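Local coordinates for protease (Helicobacter pylori, PDB 5EUF), which probably acts as a zinc-dependent peptidase of family M16, a virulence factor that cleaves the cytoplasmic domain of human junctional adhesion molecule A, at residues L36-S41 and N191-V196; S184-P189 and K222-P227; V30-V35 and I90-I95; L108-M113 and K211-L216; T86-T91 and H161-G166. All coordinates share one frame; numbering follows the deposited sequence.

In the fold
From the N terminus, strand 30-37 supplies the first partner of two contacts. Interaction 3 closes a loop of 54 residues by pairing it with strand 91-98. Interaction 1 then joins its end, 149 residues later, to strand 192-198, and the two closures cross. Interaction 5 takes over Ile90 and Thr91 from interaction 3, ties the turn before strand 91-98 to 161-166, and lies wholly within the span of interaction 1. Interaction 4 crosses both interaction 1 and interaction 5, bringing the ends of helices 102-113 and 202-213 together on one face of the six-stranded sheet. Interaction 2 crosses interactions 1 and 4, setting the end of helix 176-186 against the loop 222-227.

Interaction 1: L36-S41 and N191-V196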
# COMPACT_ATOMS: atom_id res chain seq x y z
N LEU B 36 18.14 -16.95 14.17
CA LEU B 36 17.59 -16.21 13.04
C LEU B 36 16.19 -16.70 12.69
O LEU B 36 15.96 -17.90 12.53
CB LEU B 36 18.49 -16.35 11.82
CG LEU B 36 20.00 -16.22 12.04
CD1 LEU B 36 20.72 -16.47 10.73
CD2 LEU B 36 20.34 -14.86 12.60
N TYR B 37 15.25 -15.77 12.56
CA TYR B 37 13.92 -16.11 12.07
C TYR B 37 13.73 -15.53 10.68
O TYR B 37 13.97 -14.34 10.45
CB TYR B 37 12.84 -15.58 13.02
CG TYR B 37 12.78 -16.31 14.34
CD1 TYR B 37 12.09 -17.52 14.46
CD2 TYR B 37 13.39 -15.79 15.47
CE1 TYR B 37 12.02 -18.18 15.67
CE2 TYR B 37 13.32 -16.45 16.69
CZ TYR B 37 12.64 -17.64 16.78
OH TYR B 37 12.58 -18.30 17.99
N LYS B 38 13.31 -16.36 9.74
CA LYS B 38 13.08 -15.91 8.37
C LYS B 38 11.80 -15.09 8.27
O LYS B 38 10.88 -15.43 7.52
CB LYS B 38 13.00 -17.10 7.41
CG LYS B 38 14.24 -17.98 7.42
CD LYS B 38 14.07 -19.18 6.50
CE LYS B 38 15.33 -20.02 6.44
NZ LYS B 38 15.13 -21.24 5.60
N VAL B 39 11.73 -14.02 9.07
CA VAL B 39 10.57 -13.13 9.09
C VAL B 39 11.00 -11.68 9.11
O VAL B 39 12.01 -11.32 9.71
CB VAL B 39 9.68 -13.36 10.33
CG1 VAL B 39 8.23 -13.06 9.98
CG2 VAL B 39 9.84 -14.77 10.87
N GLY B 40 10.22 -10.83 8.46
CA GLY B 40 10.48 -9.41 8.46
C GLY B 40 9.21 -8.65 8.12
O GLY B 40 8.11 -9.19 8.22
N SER B 41 9.37 -7.39 7.72
CA SER B 41 8.23 -6.58 7.34
C SER B 41 7.65 -7.05 6.01
O SER B 41 6.52 -6.71 5.66
CB SER B 41 8.63 -5.10 7.26
OG SER B 41 9.61 -4.89 6.26
N ASN B 191 11.11 -22.52 10.63
CA ASN B 191 11.35 -21.21 10.06
C ASN B 191 12.50 -20.50 10.76
O ASN B 191 12.73 -19.31 10.55
CB ASN B 191 10.08 -20.36 10.13
CG ASN B 191 10.12 -19.15 9.21
OD1 ASN B 191 10.67 -19.22 8.11
ND2 ASN B 191 9.54 -18.04 9.66
N ALA B 192 13.24 -21.24 11.59
CA ALA B 192 14.29 -20.63 12.40
C ALA B 192 15.66 -21.27 12.17
O ALA B 192 15.76 -22.43 11.77
CB ALA B 192 13.93 -20.71 13.88
N ILE B 193 16.71 -20.49 12.42
CA ILE B 193 18.09 -20.95 12.28
C ILE B 193 18.90 -20.60 13.52
O ILE B 193 18.94 -19.44 13.93
CB ILE B 193 18.78 -20.34 11.05
CG1 ILE B 193 18.06 -20.72 9.76
CG2 ILE B 193 20.25 -20.76 11.00
CD1 ILE B 193 18.62 -20.05 8.52
N VAL B 194 19.55 -21.59 14.11
CA VAL B 194 20.43 -21.36 15.25
C VAL B 194 21.89 -21.36 14.78
O VAL B 194 22.41 -22.38 14.33
CB VAL B 194 20.25 -22.41 16.35
CG1 VAL B 194 21.24 -22.19 17.48
CG2 VAL B 194 18.82 -22.38 16.88
N LEU B 195 22.52 -20.20 14.88
CA LEU B 195 23.88 -20.01 14.39
C LEU B 195 24.84 -19.73 15.53
O LEU B 195 24.60 -18.84 16.35
CB LEU B 195 23.92 -18.86 13.37
CG LEU B 195 25.27 -18.34 12.89
CD1 LEU B 195 25.97 -19.37 12.02
CD2 LEU B 195 25.10 -17.03 12.14
N VAL B 196 25.93 -20.49 15.60
CA VAL B 196 26.94 -20.30 16.64
C VAL B 196 28.32 -20.08 16.03
O VAL B 196 28.84 -20.94 15.32
CB VAL B 196 26.99 -21.50 17.61
CG1 VAL B 196 28.11 -21.30 18.63
CG2 VAL B 196 25.65 -21.68 18.31
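Leu36 O is gripped twice by 191-196. The backbone N of Ile193 reaches it at 2.7 Å, in the carbonyl plane, and the CA of Ala192 adds a CA-H...O contact to Leu36 O at 3.2 Å. The return bond from Leu36 N to Ile193 O measures 2.6 Å and is almost straight, at 174°, so Leu36 and Ile193 form an antiparallel hydrogen-bonded pair. A third bond, Lys38 N to Asn191 O at 3.1 Å, arrives nearly along the C=O axis. These bonds place strand 30-37 beside strand 192-198 inside a mixed six-stranded sheet, with strand 91-98 on the other flank of 30-37. Tyr37 and Ala192 make the next, non-hydrogen-bonded pair. On their face of the sheet the ring of Tyr37, whose CG lies anti to its carbonyl carbon, brings CE1 to 3.6 Å from Ala192 CB; the same ring stacks on Tyr187. Leu36 and Ile193 project from the other face, where Leu36 also packs on Ala373 of helix 365-376. The strand ends at Tyr37, and Lys38 is the centre of an inverse gamma turn with a weak bond from Val39 N to Tyr37 O. The extended Lys38 chain crosses Asn191 obliquely and carries its CE to 3.9 Å from Ile193 CD1. Asn191 turns its CG anti to its own N (chi1 -163°), which lays OD1 beside Lys38 CB. Its ND2 lies 3.5 Å from the CG2 of Val39, whose side chain crosses it at about a right angle, and donates to Tyr186 O at the end of helix 176-186.

Interaction 2: S184-P189 and K222-P227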
# COMPACT_ATOMS: atom_id res chain seq x y z
N SER B 184 3.20 -17.35 16.28
CA SER B 184 3.11 -18.81 16.23
C SER B 184 3.27 -19.34 14.81
O SER B 184 3.63 -20.50 14.61
CB SER B 184 1.78 -19.28 16.82
OG SER B 184 0.70 -18.91 15.99
N LEU B 185 3.00 -18.49 13.83
CA LEU B 185 3.13 -18.88 12.43
C LEU B 185 4.56 -18.73 11.93
O LEU B 185 5.08 -19.60 11.23
CB LEU B 185 2.19 -18.06 11.55
CG LEU B 185 2.34 -18.23 10.04
CD1 LEU B 185 2.11 -19.68 9.64
CD2 LEU B 185 1.39 -17.31 9.29
N TYR B 186 5.20 -17.62 12.29
CA TYR B 186 6.50 -17.28 11.72
C TYR B 186 7.69 -17.60 12.64
O TYR B 186 8.84 -17.53 12.20
CB TYR B 186 6.52 -15.81 11.34
CG TYR B 186 5.67 -15.48 10.12
CD1 TYR B 186 6.08 -15.86 8.85
CD2 TYR B 186 4.47 -14.80 10.25
CE1 TYR B 186 5.31 -15.57 7.74
CE2 TYR B 186 3.70 -14.50 9.14
CZ TYR B 186 4.12 -14.89 7.89
OH TYR B 186 3.35 -14.60 6.78
N TYR B 187 7.42 -17.96 13.89
CA TYR B 187 8.48 -18.34 14.81
C TYR B 187 8.48 -19.84 15.08
O TYR B 187 8.75 -20.29 16.19
CB TYR B 187 8.37 -17.58 16.14
CG TYR B 187 8.91 -16.17 16.09
CD1 TYR B 187 8.50 -15.28 15.11
CD2 TYR B 187 9.81 -15.72 17.05
CE1 TYR B 187 8.99 -13.99 15.07
CE2 TYR B 187 10.30 -14.43 17.02
CZ TYR B 187 9.89 -13.57 16.03
OH TYR B 187 10.37 -12.28 15.99
N GLN B 188 8.16 -20.62 14.05
CA GLN B 188 8.26 -22.06 14.14
C GLN B 188 9.72 -22.46 13.95
O GLN B 188 10.48 -21.76 13.28
CB GLN B 188 7.39 -22.74 13.08
CG GLN B 188 5.95 -22.27 13.06
CD GLN B 188 5.10 -23.05 12.08
OE1 GLN B 188 5.19 -24.28 12.00
NE2 GLN B 188 4.28 -22.35 11.31
N PRO B 189 10.12 -23.59 14.57
CA PRO B 189 11.47 -24.14 14.38
C PRO B 189 11.83 -24.34 12.91
O PRO B 189 12.97 -24.11 12.52
CB PRO B 189 11.39 -25.49 15.11
CG PRO B 189 10.36 -25.27 16.17
CD PRO B 189 9.35 -24.33 15.58
N LYS B 222 1.96 -27.96 7.03
CA LYS B 222 1.93 -27.14 5.82
C LYS B 222 2.95 -26.00 5.87
O LYS B 222 3.17 -25.40 6.93
CB LYS B 222 0.52 -26.59 5.57
CG LYS B 222 -0.26 -26.24 6.82
CD LYS B 222 -1.73 -25.99 6.48
CE LYS B 222 -2.56 -25.75 7.74
NZ LYS B 222 -4.00 -25.55 7.43
N ALA B 223 3.55 -25.71 4.72
CA ALA B 223 4.67 -24.77 4.63
C ALA B 223 4.28 -23.33 4.96
O ALA B 223 3.11 -22.95 4.85
CB ALA B 223 5.29 -24.84 3.24
N ILE B 224 5.27 -22.54 5.35
CA ILE B 224 5.08 -21.13 5.66
C ILE B 224 4.61 -20.37 4.41
O ILE B 224 5.20 -20.52 3.35
CB ILE B 224 6.38 -20.48 6.19
CG1 ILE B 224 7.04 -21.37 7.24
CG2 ILE B 224 6.11 -19.08 6.74
CD1 ILE B 224 6.24 -21.52 8.52
N PRO B 225 3.53 -19.58 4.55
CA PRO B 225 3.00 -18.80 3.42
C PRO B 225 4.04 -17.86 2.80
O PRO B 225 4.65 -17.06 3.51
CB PRO B 225 1.86 -18.00 4.07
CG PRO B 225 1.44 -18.82 5.24
CD PRO B 225 2.70 -19.45 5.75
N THR B 226 4.23 -17.98 1.49
CA THR B 226 5.17 -17.14 0.77
C THR B 226 4.46 -15.93 0.16
O THR B 226 3.46 -16.09 -0.55
CB THR B 226 5.87 -17.92 -0.36
OG1 THR B 226 6.53 -19.07 0.19
CG2 THR B 226 6.89 -17.05 -1.08
N PRO B 227 4.96 -14.72 0.44
CA PRO B 227 4.38 -13.49 -0.12
C PRO B 227 4.31 -13.54 -1.64
O PRO B 227 5.24 -14.02 -2.29
CB PRO B 227 5.34 -12.39 0.36
CG PRO B 227 6.58 -13.09 0.77
CD PRO B 227 6.14 -14.43 1.28
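Ile224 is the well-packed centre of this contact, and Pro225, next along the loop, is its solvent side. With CG1 anti to its carbonyl carbon, Ile224 points its two branches at different partners. CD1 ends 3.5 Å from Leu185 O and the same distance from Gln188 NE2, while CG2 lies 3.7 Å from Tyr186 CE1, approaching the ring obliquely. The two polar atoms under CD1 are already engaged with each other: Gln188 NE2 donates to Leu185 O at 2.9 Å, in the carbonyl plane and on a lone pair, with the acceptor close to the amide plane. Gln188 runs antiparallel to the Ile224 side chain, and its OE1 accepts from Leu219 N, so both ends of the amide are fixed. Leu185 also lays its CG against one face of the neighbouring Tyr186 ring, towards the rim. On the outer side a single approach remains, tip to tip, between Leu185 CD1 and Pro225 CD at 3.9 Å. Tyr186 OH comes no nearer than 4.3 Å to Pro225 O. The arrangement seats the connection between helix 202-213 and strand 238-243 on the C-terminal end of helix 176-186, away from the zinc site. Since no hydrogen bond links 184-189 with 222-227, direct adhesion between them rests on apolar contact; the bond from Gln188 NE2 to Leu185 O stays within 184-189, where it shapes the surface that receives Ile224.

Interaction 3: V30-V35 and I90-I95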
# COMPACT_ATOMS: atom_id res chain seq x y z
N VAL B 30 35.66 -16.41 23.31
CA VAL B 30 34.58 -15.58 22.79
C VAL B 30 33.74 -16.27 21.72
O VAL B 30 34.27 -16.78 20.73
CB VAL B 30 35.14 -14.26 22.21
CG1 VAL B 30 34.00 -13.35 21.75
CG2 VAL B 30 36.00 -13.56 23.24
N ILE B 31 32.42 -16.29 21.92
CA ILE B 31 31.49 -16.81 20.92
C ILE B 31 30.28 -15.90 20.77
O ILE B 31 30.07 -14.98 21.57
CB ILE B 31 30.98 -18.22 21.27
CG1 ILE B 31 30.06 -18.17 22.50
CG2 ILE B 31 32.13 -19.20 21.47
CD1 ILE B 31 29.37 -19.47 22.80
N GLU B 32 29.47 -16.17 19.75
CA GLU B 32 28.18 -15.50 19.61
C GLU B 32 27.10 -16.51 19.26
O GLU B 32 27.26 -17.32 18.35
CB GLU B 32 28.24 -14.41 18.54
CG GLU B 32 26.91 -13.69 18.36
CD GLU B 32 26.99 -12.49 17.44
OE1 GLU B 32 26.15 -12.38 16.53
OE2 GLU B 32 27.89 -11.65 17.65
N VAL B 33 26.00 -16.46 20.01
CA VAL B 33 24.89 -17.39 19.80
C VAL B 33 23.74 -16.71 19.07
O VAL B 33 23.06 -15.86 19.64
CB VAL B 33 24.38 -17.96 21.14
CG1 VAL B 33 23.33 -19.02 20.89
CG2 VAL B 33 25.53 -18.53 21.94
N ASP B 34 23.52 -17.08 17.82
CA ASP B 34 22.49 -16.45 17.00
C ASP B 34 21.24 -17.31 16.82
O ASP B 34 21.33 -18.53 16.63
CB ASP B 34 23.05 -16.10 15.61
CG ASP B 34 23.91 -14.86 15.63
OD1 ASP B 34 25.07 -14.95 16.08
OD2 ASP B 34 23.42 -13.80 15.18
N VAL B 35 20.09 -16.66 16.88
CA VAL B 35 18.83 -17.27 16.46
C VAL B 35 18.20 -16.41 15.38
O VAL B 35 17.80 -15.28 15.63
CB VAL B 35 17.85 -17.42 17.63
CG1 VAL B 35 16.49 -17.86 17.12
CG2 VAL B 35 18.38 -18.42 18.64
N ILE B 90 14.55 -10.31 7.64
CA ILE B 90 15.05 -11.21 8.67
C ILE B 90 14.92 -10.61 10.07
O ILE B 90 15.20 -9.44 10.29
CB ILE B 90 16.53 -11.57 8.39
CG1 ILE B 90 17.15 -12.31 9.58
CG2 ILE B 90 17.34 -10.33 8.06
CD1 ILE B 90 18.66 -12.49 9.45
N THR B 91 14.45 -11.43 11.01
CA THR B 91 14.48 -11.09 12.43
C THR B 91 15.64 -11.82 13.10
O THR B 91 15.79 -13.04 12.93
CB THR B 91 13.16 -11.46 13.14
OG1 THR B 91 12.08 -10.71 12.57
CG2 THR B 91 13.25 -11.14 14.62
N ARG B 92 16.46 -11.10 13.85
CA ARG B 92 17.72 -11.65 14.34
C ARG B 92 18.00 -11.36 15.82
O ARG B 92 17.99 -10.21 16.25
CB ARG B 92 18.87 -11.13 13.48
CG ARG B 92 20.26 -11.53 13.94
CD ARG B 92 21.28 -11.13 12.89
NE ARG B 92 22.65 -11.45 13.28
CZ ARG B 92 23.49 -10.58 13.83
NH1 ARG B 92 24.72 -10.95 14.15
NH2 ARG B 92 23.10 -9.33 14.05
N TYR B 93 18.26 -12.42 16.58
CA TYR B 93 18.64 -12.31 17.98
C TYR B 93 20.01 -12.93 18.21
O TYR B 93 20.34 -13.94 17.59
CB TYR B 93 17.61 -13.00 18.89
CG TYR B 93 16.17 -12.59 18.68
CD1 TYR B 93 15.61 -11.56 19.43
CD2 TYR B 93 15.37 -13.23 17.75
CE1 TYR B 93 14.30 -11.18 19.25
CE2 TYR B 93 14.05 -12.86 17.57
CZ TYR B 93 13.52 -11.83 18.32
OH TYR B 93 12.20 -11.46 18.14
N PHE B 94 20.82 -12.33 19.08
CA PHE B 94 22.13 -12.91 19.39
C PHE B 94 22.65 -12.55 20.78
O PHE B 94 22.39 -11.46 21.29
CB PHE B 94 23.16 -12.51 18.33
CG PHE B 94 23.41 -11.03 18.25
CD1 PHE B 94 24.39 -10.43 19.04
CD2 PHE B 94 22.68 -10.23 17.38
CE1 PHE B 94 24.62 -9.07 18.97
CE2 PHE B 94 22.91 -8.87 17.30
CZ PHE B 94 23.88 -8.29 18.10
N ILE B 95 23.39 -13.48 21.37
CA ILE B 95 24.05 -13.26 22.66
C ILE B 95 25.57 -13.26 22.49
O ILE B 95 26.13 -14.19 21.91
CB ILE B 95 23.66 -14.34 23.69
CG1 ILE B 95 22.17 -14.25 24.04
CG2 ILE B 95 24.49 -14.19 24.96
CD1 ILE B 95 21.73 -15.28 25.05
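Glu32 and Arg92 both hold CG anti to the backbone N (chi1 -180° and 175°), whereas Asp34 sets CG anti to its carbonyl carbon (chi1 -78°); together these torsions gather two carboxylates and a guanidinium on one face of the sheet. The scaffold is an antiparallel strand pair, 30-37 with 91-98. Val33 and Ile95 exchange two bonds, each of 3.0 Å between Val33 N and Ile95 O and between Ile95 N and Val33 O. Val35 and Tyr93 form the second hydrogen-bonded pair, Asp34 and Phe94 the non-hydrogen-bonded one between them. In the salt-bridge network Arg92 NH1 meets Glu32 OE1 at 3.1 Å, while Arg92 NE meets Asp34 OD2 at 3.1 Å. Ala369 and Ala373 of helix 365-376 cover this charged face. Glu32 OE1 and Asp34 OD1 lie 2.8 Å apart; the arginine probably eases repulsion between the carboxylates, whose closeness may raise the pKa of one. Val33, Val35 and Ile95 lie on the reverse face against Phe109 of helix 102-113. Tyr93 joins them there, its hydroxyl hydrogen-bonded to that of Tyr187. Phe94 takes the crowded position, with CG between N and carbonyl carbon, and its CD2 rests 3.4 Å above the guanidinium plane of Arg92, towards the rim.

Interaction 4: L108-M113 and K211-L216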
# COMPACT_ATOMS: atom_id res chain seq x y z
N LEU B 108 18.09 -20.29 27.05
CA LEU B 108 17.31 -19.06 27.04
C LEU B 108 16.59 -18.83 25.71
O LEU B 108 15.47 -18.33 25.68
CB LEU B 108 18.21 -17.86 27.35
CG LEU B 108 18.82 -17.77 28.74
CD1 LEU B 108 19.56 -16.45 28.88
CD2 LEU B 108 17.74 -17.89 29.80
N PHE B 109 17.26 -19.19 24.62
CA PHE B 109 16.68 -18.99 23.29
C PHE B 109 15.61 -20.03 22.99
O PHE B 109 14.62 -19.73 22.32
CB PHE B 109 17.78 -19.04 22.22
CG PHE B 109 18.46 -17.72 22.01
CD1 PHE B 109 17.74 -16.54 22.07
CD2 PHE B 109 19.82 -17.66 21.74
CE1 PHE B 109 18.37 -15.32 21.87
CE2 PHE B 109 20.45 -16.44 21.54
CZ PHE B 109 19.72 -15.27 21.61
N ALA B 110 15.80 -21.25 23.49
CA ALA B 110 14.78 -22.28 23.35
C ALA B 110 13.57 -21.89 24.20
O ALA B 110 12.43 -22.20 23.86
CB ALA B 110 15.32 -23.63 23.77
N GLU B 111 13.85 -21.21 25.30
CA GLU B 111 12.82 -20.76 26.23
C GLU B 111 11.88 -19.72 25.61
O GLU B 111 10.73 -19.60 26.01
CB GLU B 111 13.49 -20.20 27.49
CG GLU B 111 12.54 -19.89 28.63
CD GLU B 111 11.87 -21.13 29.18
OE1 GLU B 111 12.53 -22.20 29.21
OE2 GLU B 111 10.69 -21.04 29.59
N THR B 112 12.38 -18.96 24.64
CA THR B 112 11.58 -17.92 24.01
C THR B 112 10.99 -18.35 22.66
O THR B 112 10.06 -17.72 22.15
CB THR B 112 12.40 -16.63 23.79
OG1 THR B 112 13.49 -16.89 22.90
CG2 THR B 112 12.95 -16.11 25.11
N MSE B 113 11.55 -19.41 22.09
CA MSE B 113 11.10 -19.87 20.78
C MSE B 113 9.79 -20.63 20.86
O MSE B 113 8.78 -20.23 20.27
CB MSE B 113 12.17 -20.74 20.12
CG MSE B 113 11.72 -21.39 18.82
SE MSE B 113 13.22 -21.76 17.63
CE MSE B 113 13.20 -23.69 17.70
N LYS B 211 19.85 -30.63 22.31
CA LYS B 211 19.36 -30.74 23.67
C LYS B 211 18.17 -29.81 23.92
O LYS B 211 17.18 -30.21 24.54
CB LYS B 211 20.48 -30.44 24.67
CG LYS B 211 20.02 -30.34 26.12
CD LYS B 211 21.18 -30.23 27.09
CE LYS B 211 20.69 -30.23 28.53
NZ LYS B 211 21.81 -30.18 29.51
N HIS B 212 18.26 -28.58 23.42
CA HIS B 212 17.26 -27.57 23.75
C HIS B 212 16.21 -27.34 22.67
O HIS B 212 15.13 -26.81 22.95
CB HIS B 212 17.95 -26.24 24.07
CG HIS B 212 18.84 -26.30 25.27
ND1 HIS B 212 20.19 -26.59 25.19
CD2 HIS B 212 18.58 -26.12 26.59
CE1 HIS B 212 20.72 -26.57 26.40
NE2 HIS B 212 19.76 -26.30 27.27
N PHE B 213 16.50 -27.75 21.44
CA PHE B 213 15.63 -27.37 20.32
C PHE B 213 14.98 -28.54 19.58
O PHE B 213 13.96 -28.36 18.93
CB PHE B 213 16.43 -26.51 19.33
CG PHE B 213 16.86 -25.19 19.89
CD1 PHE B 213 16.05 -24.07 19.75
CD2 PHE B 213 18.07 -25.06 20.55
CE1 PHE B 213 16.45 -22.84 20.27
CE2 PHE B 213 18.47 -23.84 21.07
CZ PHE B 213 17.65 -22.73 20.92
N GLU B 214 15.57 -29.73 19.68
CA GLU B 214 15.08 -30.87 18.90
C GLU B 214 13.66 -31.28 19.29
O GLU B 214 12.91 -31.80 18.47
CB GLU B 214 16.03 -32.07 19.06
CG GLU B 214 15.76 -33.20 18.09
CD GLU B 214 16.67 -34.39 18.32
OE1 GLU B 214 16.85 -34.80 19.49
OE2 GLU B 214 17.21 -34.92 17.33
N SER B 215 13.30 -31.03 20.55
CA SER B 215 12.00 -31.45 21.06
C SER B 215 10.91 -30.39 20.86
O SER B 215 9.74 -30.64 21.15
CB SER B 215 12.12 -31.81 22.54
OG SER B 215 12.96 -30.89 23.22
N LEU B 216 11.29 -29.22 20.37
CA LEU B 216 10.32 -28.16 20.10
C LEU B 216 9.45 -28.52 18.90
O LEU B 216 9.95 -29.08 17.92
CB LEU B 216 11.01 -26.82 19.88
CG LEU B 216 11.66 -26.19 21.11
CD1 LEU B 216 12.05 -24.75 20.85
CD2 LEU B 216 10.73 -26.27 22.31
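Helices 102-113 and 202-213 cover the same face of the six-stranded sheet, and their C-terminal ends meet here around one aromatic ring. Phe213, its CG anti to its carbonyl carbon, slides the ring beneath Ala110: the methyl CB of Ala110 stands 3.9 Å from the ring centroid and 18° off the normal, a CH-pi contact over the face. The rim of the same ring is occupied from helix 102-113 too. Phe109 CB lies in its plane, 3.9 Å from Phe213 CZ, and the selenomethionine at position 113 brings CE to 3.5 Å from Phe213 CD1. The selenium of Met113 sits 5.4 Å from the centroid at the ring edge, a Met-aromatic contact. Its chain, bent at chi3 (112°), also sets CE 3.5 Å from Leu216 CD1. Leu216 is carried there by a type I turn from Phe213, closed by Leu216 N to Phe213 O at 3.2 Å; Asn15 ND2 bonds to the carbonyl oxygens of both turn ends. One residue earlier, His212 presents CB to Ala110 CB at 3.7 Å, while its ND1 bonds to Leu208 O in its own helix. No hydrogen bond crosses between the segments. The small Ala110 allows a near backbone approach, 5.9 Å between the CA atoms of Ala110 and His212, and the helix ends are joined through apolar contacts that meet the Phe213 ring over one face and at two rim points.

Interaction 5: T86-T91 and H161-G166; sequences TSFDIT and HWTPIG
Thr86 ends strand 81-86, and its OG1 hydrogen-bonds to Glu56 OE1, the probable proton acceptor of the active site. Thr86 O lies 4.1 Å from Pro164 CG. At Ser87 the chain turns back: Ile90 O takes two bonds, from Ser87 N at 3.1 Å and from Ser87 OG at 3.2 Å, the hydroxyl arriving in the carbonyl plane on a lone pair. Ser87 O, in turn, lies 4.2 Å from Pro164 CB, so the carbonyl oxygens of two successive residues border the proline ring at neighbouring carbons. Phe88 carries the contact. With CG anti to its carbonyl carbon (chi1 -69°), its ring extends to Pro164, whose CD lies over the ring centre, 4.0 Å from the centroid and 11° off the normal, a CH-pi contact. The two side chains cross at about a right angle. Phe88 CE2 also comes 3.6 Å from Trp162 O, obliquely, and 3.9 Å from Thr163 CA, while Thr163 CG2 approaches Phe88 CZ. Tyr160 meets this ring edge-to-face. The hairpin between strands 81-86 and 91-98 thus turns beside the zinc site, in which Glu133 and His53 bind the metal; His53, Glu56 and His57 make up the inverted HxxEH motif of M16 peptidases. Pro164 itself belongs to a type I turn from Thr163 to Gly166, closed by Gly166 N to Thr163 O at 3.0 Å. Just before that turn, the side chain of Trp162 points away from 86-91 and packs on Met46 of the second subunit.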
# COMPACT_ATOMS: atom_id res chain seq x y z
N THR B 86 15.19 -6.25 13.79
CA THR B 86 14.28 -6.70 12.74
C THR B 86 14.47 -5.82 11.51
O THR B 86 14.54 -4.60 11.61
CB THR B 86 12.82 -6.66 13.20
OG1 THR B 86 12.48 -5.33 13.61
CG2 THR B 86 12.59 -7.60 14.36
N SER B 87 14.56 -6.45 10.34
CA SER B 87 14.65 -5.70 9.10
C SER B 87 13.51 -6.09 8.18
O SER B 87 12.50 -6.64 8.62
CB SER B 87 16.00 -5.94 8.42
OG SER B 87 16.20 -7.31 8.14
N PHE B 88 13.67 -5.80 6.89
CA PHE B 88 12.66 -6.13 5.90
C PHE B 88 12.44 -7.63 5.76
O PHE B 88 11.32 -8.09 5.56
CB PHE B 88 13.04 -5.54 4.55
CG PHE B 88 12.97 -4.04 4.50
CD1 PHE B 88 14.05 -3.27 4.90
CD2 PHE B 88 11.83 -3.40 4.03
CE1 PHE B 88 13.99 -1.89 4.85
CE2 PHE B 88 11.77 -2.02 3.98
CZ PHE B 88 12.85 -1.27 4.39
N ASP B 89 13.53 -8.39 5.88
CA ASP B 89 13.51 -9.80 5.50
C ASP B 89 13.79 -10.76 6.65
O ASP B 89 13.32 -11.90 6.63
CB ASP B 89 14.52 -10.05 4.38
CG ASP B 89 14.33 -9.11 3.21
OD1 ASP B 89 13.16 -8.81 2.88
OD2 ASP B 89 15.34 -8.68 2.62
N ILE B 90 14.55 -10.31 7.64
CA ILE B 90 15.05 -11.21 8.67
C ILE B 90 14.92 -10.61 10.07
O ILE B 90 15.20 -9.44 10.29
CB ILE B 90 16.53 -11.57 8.39
CG1 ILE B 90 17.15 -12.31 9.58
CG2 ILE B 90 17.34 -10.33 8.06
CD1 ILE B 90 18.66 -12.49 9.45
N THR B 91 14.45 -11.43 11.01
CA THR B 91 14.48 -11.09 12.43
C THR B 91 15.64 -11.82 13.10
O THR B 91 15.79 -13.04 12.93
CB THR B 91 13.16 -11.46 13.14
OG1 THR B 91 12.08 -10.71 12.57
CG2 THR B 91 13.25 -11.14 14.62
N HIS B 161 6.73 -1.50 0.59
CA HIS B 161 5.99 -0.24 0.58
C HIS B 161 6.16 0.50 1.90
O HIS B 161 6.03 1.72 1.96
CB HIS B 161 4.51 -0.51 0.29
CG HIS B 161 3.68 0.73 0.18
ND1 HIS B 161 3.83 1.63 -0.85
CD2 HIS B 161 2.68 1.20 0.95
CE1 HIS B 161 2.96 2.62 -0.70
NE2 HIS B 161 2.25 2.38 0.39
N TRP B 162 6.44 -0.26 2.96
CA TRP B 162 6.67 0.32 4.28
C TRP B 162 7.91 -0.28 4.95
O TRP B 162 8.27 -1.44 4.70
CB TRP B 162 5.44 0.13 5.17
CG TRP B 162 5.09 -1.31 5.43
CD1 TRP B 162 5.55 -2.09 6.46
CD2 TRP B 162 4.22 -2.14 4.66
NE1 TRP B 162 5.01 -3.35 6.37
CE2 TRP B 162 4.19 -3.41 5.27
CE3 TRP B 162 3.46 -1.93 3.50
CZ2 TRP B 162 3.43 -4.46 4.77
CZ3 TRP B 162 2.70 -2.98 3.01
CH2 TRP B 162 2.70 -4.23 3.64
N THR B 163 8.55 0.52 5.79
CA THR B 163 9.69 0.06 6.58
C THR B 163 9.18 -0.70 7.80
O THR B 163 8.01 -0.56 8.17
CB THR B 163 10.57 1.26 7.00
OG1 THR B 163 9.92 2.00 8.03
CG2 THR B 163 10.83 2.16 5.80
N PRO B 164 10.04 -1.52 8.44
CA PRO B 164 9.59 -2.39 9.54
C PRO B 164 8.90 -1.69 10.73
O PRO B 164 8.34 -2.39 11.57
CB PRO B 164 10.89 -3.06 10.01
CG PRO B 164 12.00 -2.33 9.32
CD PRO B 164 11.42 -1.83 8.05
N ILE B 165 8.94 -0.36 10.80
CA ILE B 165 8.26 0.34 11.89
C ILE B 165 6.74 0.30 11.70
O ILE B 165 5.98 0.32 12.67
CB ILE B 165 8.73 1.82 12.00
CG1 ILE B 165 8.14 2.49 13.25
CG2 ILE B 165 8.37 2.61 10.76
CD1 ILE B 165 8.53 1.83 14.55
N GLY B 166 6.30 0.22 10.45
CA GLY B 166 4.89 0.15 10.14
C GLY B 166 4.17 1.48 10.21
O GLY B 166 4.77 2.50 10.55